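Outer membrane protein assembly factor BamA (Haemophilus ducreyi, PDB 4K3C) is an outer-membrane beta-barrel protein that probably takes part, within the Bam complex, in assembling and inserting other beta-barrel proteins into the outer membrane. Local coordinates at residues S305-N318 against S330-N344. Numbering follows the deposited sequence.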
# COMPACT_ATOMS: atom_id res chain seq x y z
N SER A 305 -4.81 -7.43 29.68
CA SER A 305 -5.36 -6.09 29.53
C SER A 305 -6.23 -5.90 28.29
O SER A 305 -6.20 -6.71 27.37
CB SER A 305 -4.22 -5.05 29.50
OG SER A 305 -3.18 -5.43 28.60
N ALA A 306 -7.02 -4.83 28.29
CA ALA A 306 -7.48 -4.15 27.06
C ALA A 306 -7.85 -2.75 27.50
O ALA A 306 -8.20 -2.62 28.67
CB ALA A 306 -8.67 -4.81 26.53
N ASP A 307 -7.80 -1.68 26.69
CA ASP A 307 -7.21 -1.42 25.35
C ASP A 307 -8.16 -1.15 24.18
O ASP A 307 -8.19 -1.86 23.19
CB ASP A 307 -5.95 -2.21 24.98
CG ASP A 307 -4.72 -1.63 25.64
OD1 ASP A 307 -4.82 -1.28 26.83
OD2 ASP A 307 -3.66 -1.52 24.98
N PHE A 308 -8.93 -0.08 24.35
CA PHE A 308 -9.58 0.62 23.27
C PHE A 308 -8.57 1.61 22.70
O PHE A 308 -8.11 2.49 23.40
CB PHE A 308 -10.74 1.44 23.81
CG PHE A 308 -12.05 0.75 23.75
CD1 PHE A 308 -12.44 -0.12 24.76
CD2 PHE A 308 -12.91 0.99 22.69
CE1 PHE A 308 -13.68 -0.75 24.71
CE2 PHE A 308 -14.15 0.35 22.63
CZ PHE A 308 -14.53 -0.52 23.65
N ASP A 309 -8.21 1.47 21.43
CA ASP A 309 -7.23 2.36 20.85
C ASP A 309 -7.82 3.23 19.74
O ASP A 309 -8.78 2.82 19.08
CB ASP A 309 -6.05 1.56 20.30
CG ASP A 309 -6.48 0.62 19.20
OD1 ASP A 309 -6.57 1.09 18.04
OD2 ASP A 309 -6.74 -0.57 19.50
N LEU A 310 -7.22 4.41 19.56
CA LEU A 310 -7.54 5.28 18.42
C LEU A 310 -6.36 5.32 17.45
O LEU A 310 -5.21 5.35 17.88
CB LEU A 310 -7.87 6.69 18.89
CG LEU A 310 -8.08 7.73 17.79
CD1 LEU A 310 -9.23 7.35 16.90
CD2 LEU A 310 -8.30 9.08 18.43
N SER A 311 -6.66 5.32 16.15
CA SER A 311 -5.60 5.23 15.16
C SER A 311 -5.82 6.17 14.00
O SER A 311 -6.94 6.28 13.49
CB SER A 311 -5.47 3.81 14.63
OG SER A 311 -4.96 2.98 15.65
N PHE A 312 -4.74 6.84 13.59
CA PHE A 312 -4.78 7.81 12.51
C PHE A 312 -3.51 7.61 11.73
O PHE A 312 -2.48 7.26 12.30
CB PHE A 312 -4.83 9.23 13.08
CG PHE A 312 -4.51 9.29 14.55
CD1 PHE A 312 -3.20 9.33 14.99
CD2 PHE A 312 -5.52 9.28 15.49
CE1 PHE A 312 -2.90 9.36 16.34
CE2 PHE A 312 -5.22 9.31 16.84
CZ PHE A 312 -3.92 9.35 17.26
N GLY A 313 -3.57 7.79 10.42
CA GLY A 313 -2.38 7.67 9.61
C GLY A 313 -2.50 8.50 8.35
O GLY A 313 -3.61 8.86 7.96
N TRP A 314 -1.36 8.79 7.73
CA TRP A 314 -1.37 9.46 6.44
C TRP A 314 -0.41 8.78 5.50
O TRP A 314 0.71 8.44 5.89
CB TRP A 314 -0.99 10.93 6.60
CG TRP A 314 -0.56 11.56 5.32
CD1 TRP A 314 -1.31 11.70 4.18
CD2 TRP A 314 0.71 12.13 5.03
NE1 TRP A 314 -0.58 12.32 3.21
CE2 TRP A 314 0.67 12.60 3.70
CE3 TRP A 314 1.89 12.30 5.77
CZ2 TRP A 314 1.76 13.24 3.09
CZ3 TRP A 314 2.98 12.93 5.16
CH2 TRP A 314 2.91 13.39 3.83
N ASN A 315 -0.82 8.59 4.25
CA ASN A 315 0.01 7.81 3.34
C ASN A 315 0.28 8.44 2.01
O ASN A 315 -0.61 8.57 1.17
CB ASN A 315 -0.57 6.43 3.13
CG ASN A 315 -0.20 5.51 4.23
OD1 ASN A 315 0.92 4.98 4.27
ND2 ASN A 315 -1.12 5.33 5.18
N TYR A 316 1.55 8.79 1.84
CA TYR A 316 2.01 9.38 0.61
C TYR A 316 2.76 8.33 -0.20
O TYR A 316 3.62 7.62 0.33
CB TYR A 316 2.89 10.60 0.92
CG TYR A 316 3.52 11.22 -0.30
CD1 TYR A 316 2.85 12.17 -1.07
CD2 TYR A 316 4.81 10.87 -0.68
CE1 TYR A 316 3.45 12.73 -2.19
CE2 TYR A 316 5.41 11.43 -1.79
CZ TYR A 316 4.73 12.35 -2.54
OH TYR A 316 5.36 12.89 -3.64
N ASN A 317 2.41 8.22 -1.48
CA ASN A 317 3.18 7.43 -2.43
C ASN A 317 3.32 8.11 -3.78
O ASN A 317 2.32 8.42 -4.43
CB ASN A 317 2.57 6.04 -2.63
CG ASN A 317 3.48 5.10 -3.43
OD1 ASN A 317 3.97 5.43 -4.51
ND2 ASN A 317 3.74 3.92 -2.87
N ASN A 318 4.55 8.34 -4.21
CA ASN A 318 4.78 8.71 -5.59
C ASN A 318 5.15 7.45 -6.34
O ASN A 318 4.28 6.76 -6.87
CB ASN A 318 5.91 9.70 -5.72
CG ASN A 318 5.47 10.99 -6.32
OD1 ASN A 318 6.02 12.05 -6.03
ND2 ASN A 318 4.43 10.93 -7.15
N SER A 330 8.03 8.11 -1.20
CA SER A 330 6.90 7.57 -0.47
C SER A 330 7.14 7.90 1.00
O SER A 330 8.29 8.04 1.44
CB SER A 330 6.83 6.06 -0.66
OG SER A 330 7.83 5.43 0.12
N ALA A 331 6.05 8.03 1.74
CA ALA A 331 6.16 8.36 3.14
C ALA A 331 4.88 8.10 3.94
O ALA A 331 3.79 7.98 3.38
CB ALA A 331 6.63 9.80 3.30
N ASN A 332 5.05 7.99 5.25
CA ASN A 332 3.96 7.69 6.16
C ASN A 332 4.09 8.48 7.47
O ASN A 332 5.19 8.68 7.99
CB ASN A 332 3.96 6.20 6.46
CG ASN A 332 2.76 5.79 7.30
OD1 ASN A 332 2.68 6.10 8.49
ND2 ASN A 332 1.82 5.08 6.68
N ILE A 333 2.94 8.91 7.98
CA ILE A 333 2.84 9.49 9.32
C ILE A 333 1.69 8.76 10.03
O ILE A 333 0.53 8.82 9.61
CB ILE A 333 2.62 11.04 9.26
CG1 ILE A 333 3.93 11.74 9.56
CG2 ILE A 333 1.65 11.53 10.32
CD1 ILE A 333 4.43 11.39 10.94
N SER A 334 2.01 8.02 11.09
CA SER A 334 1.00 7.26 11.81
C SER A 334 1.03 7.48 13.32
O SER A 334 2.06 7.86 13.88
CB SER A 334 1.10 5.77 11.48
OG SER A 334 2.44 5.31 11.60
N GLY A 335 -0.10 7.24 13.97
CA GLY A 335 -0.23 7.45 15.40
C GLY A 335 -1.25 6.53 16.04
O GLY A 335 -2.31 6.25 15.46
N LYS A 336 -0.94 6.05 17.24
CA LYS A 336 -1.86 5.24 18.02
C LYS A 336 -2.01 5.87 19.39
O LYS A 336 -1.07 6.45 19.90
CB LYS A 336 -1.31 3.84 18.20
CG LYS A 336 -2.33 2.74 18.13
CD LYS A 336 -1.74 1.45 18.71
CE LYS A 336 -2.77 0.38 18.98
NZ LYS A 336 -2.39 -0.35 20.22
N LEU A 337 -3.18 5.73 19.98
CA LEU A 337 -3.42 6.24 21.32
C LEU A 337 -4.45 5.35 22.00
O LEU A 337 -5.42 4.93 21.37
CB LEU A 337 -3.91 7.69 21.23
CG LEU A 337 -4.23 8.46 22.52
CD1 LEU A 337 -5.67 8.23 22.94
CD2 LEU A 337 -3.28 8.06 23.63
N THR A 338 -4.24 5.06 23.28
CA THR A 338 -5.21 4.28 24.06
C THR A 338 -6.26 5.20 24.66
O THR A 338 -5.94 6.25 25.21
CB THR A 338 -4.55 3.48 25.19
OG1 THR A 338 -3.73 4.35 26.00
CG2 THR A 338 -3.71 2.36 24.61
N LEU A 339 -7.51 4.78 24.59
CA LEU A 339 -8.64 5.62 24.96
C LEU A 339 -9.03 5.38 26.40
O LEU A 339 -8.72 4.32 26.94
CB LEU A 339 -9.82 5.31 24.04
CG LEU A 339 -9.53 5.67 22.59
CD1 LEU A 339 -10.58 5.06 21.68
CD2 LEU A 339 -9.42 7.22 22.43
N PRO A 340 -9.70 6.37 27.02
CA PRO A 340 -10.13 6.34 28.42
C PRO A 340 -10.50 4.96 29.00
O PRO A 340 -10.01 4.62 30.07
CB PRO A 340 -11.31 7.30 28.40
CG PRO A 340 -10.81 8.38 27.50
CD PRO A 340 -9.97 7.69 26.43
N GLY A 341 -11.31 4.18 28.31
CA GLY A 341 -11.63 2.88 28.87
C GLY A 341 -10.50 1.85 28.84
O GLY A 341 -10.71 0.70 29.23
N SER A 342 -9.31 2.21 28.38
CA SER A 342 -8.24 1.22 28.27
C SER A 342 -7.53 1.05 29.60
O SER A 342 -7.65 1.91 30.49
CB SER A 342 -7.22 1.59 27.20
OG SER A 342 -7.86 2.09 26.04
N ASP A 343 -6.81 -0.05 29.75
CA ASP A 343 -5.77 -0.17 30.76
C ASP A 343 -4.52 0.53 30.17
O ASP A 343 -4.64 1.44 29.33
CB ASP A 343 -5.52 -1.67 31.04
CG ASP A 343 -6.78 -2.39 31.60
OD1 ASP A 343 -7.51 -1.78 32.40
OD2 ASP A 343 -7.04 -3.58 31.25
N ASN A 344 -3.33 0.14 30.57
CA ASN A 344 -2.15 0.48 29.73
C ASN A 344 -1.72 1.95 29.41
O ASN A 344 -0.54 2.28 29.59
CB ASN A 344 -2.18 -0.35 28.45
CG ASN A 344 -1.65 -1.73 28.67
OD1 ASN A 344 -0.89 -1.96 29.62
ND2 ASN A 344 -2.04 -2.66 27.81
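Leu310 and Leu337, like Phe312–Gly335, Trp314–Ile333 and Tyr316–Ala331, form antiparallel hydrogen-bonded pairs, each closed by two backbone bonds; Leu310 N to Leu337 O, at 2.6 Å, is one. The register holds from Asp309–Thr338 to Asn317–Ser330, and the N-to-C directions of strands 308-317 and 330-338 lie 159° apart, so the two run antiparallel as adjacent strands of a hairpin in the Omp85 barrel wall.

On the apolar face, Phe312 swings its ring across Gly335, placing Gly335 O over one ring face, 3.2 Å from Phe312 CD1; the glycine has no side chain to obstruct it. Trp314, its CG anti to the backbone N (chi1 162°), meets Ile333 CB with the edge of its ring (CE3, 3.8 Å). Leu339, at the start of the turn, brings CD2 to 3.9 Å from Leu310 CB.

The other face is polar. Asn332 ND2 donates to Asn315 OD1 (2.6 Å) from above the carbonyl plane, the two amides being turned 69° apart. Lys336 lays its CE against Asp309 CG, yet NZ stays 4.4 Å from Asp309 OD2, too far for a salt bridge.

Past the regular pairing, Ala306 N donates to Asp343 OD2 (3.2 Å) and Asp343 N to Ala306 O. Asn344 ND2 donates to Asp307 OD1 (3.3 Å), while Asn344 OD1 is hydrogen-bonded to Tyr285 OH.

This division is consistent with aromatic and aliphatic groups facing lipid and amides, hydroxyls and charges facing the barrel lumen.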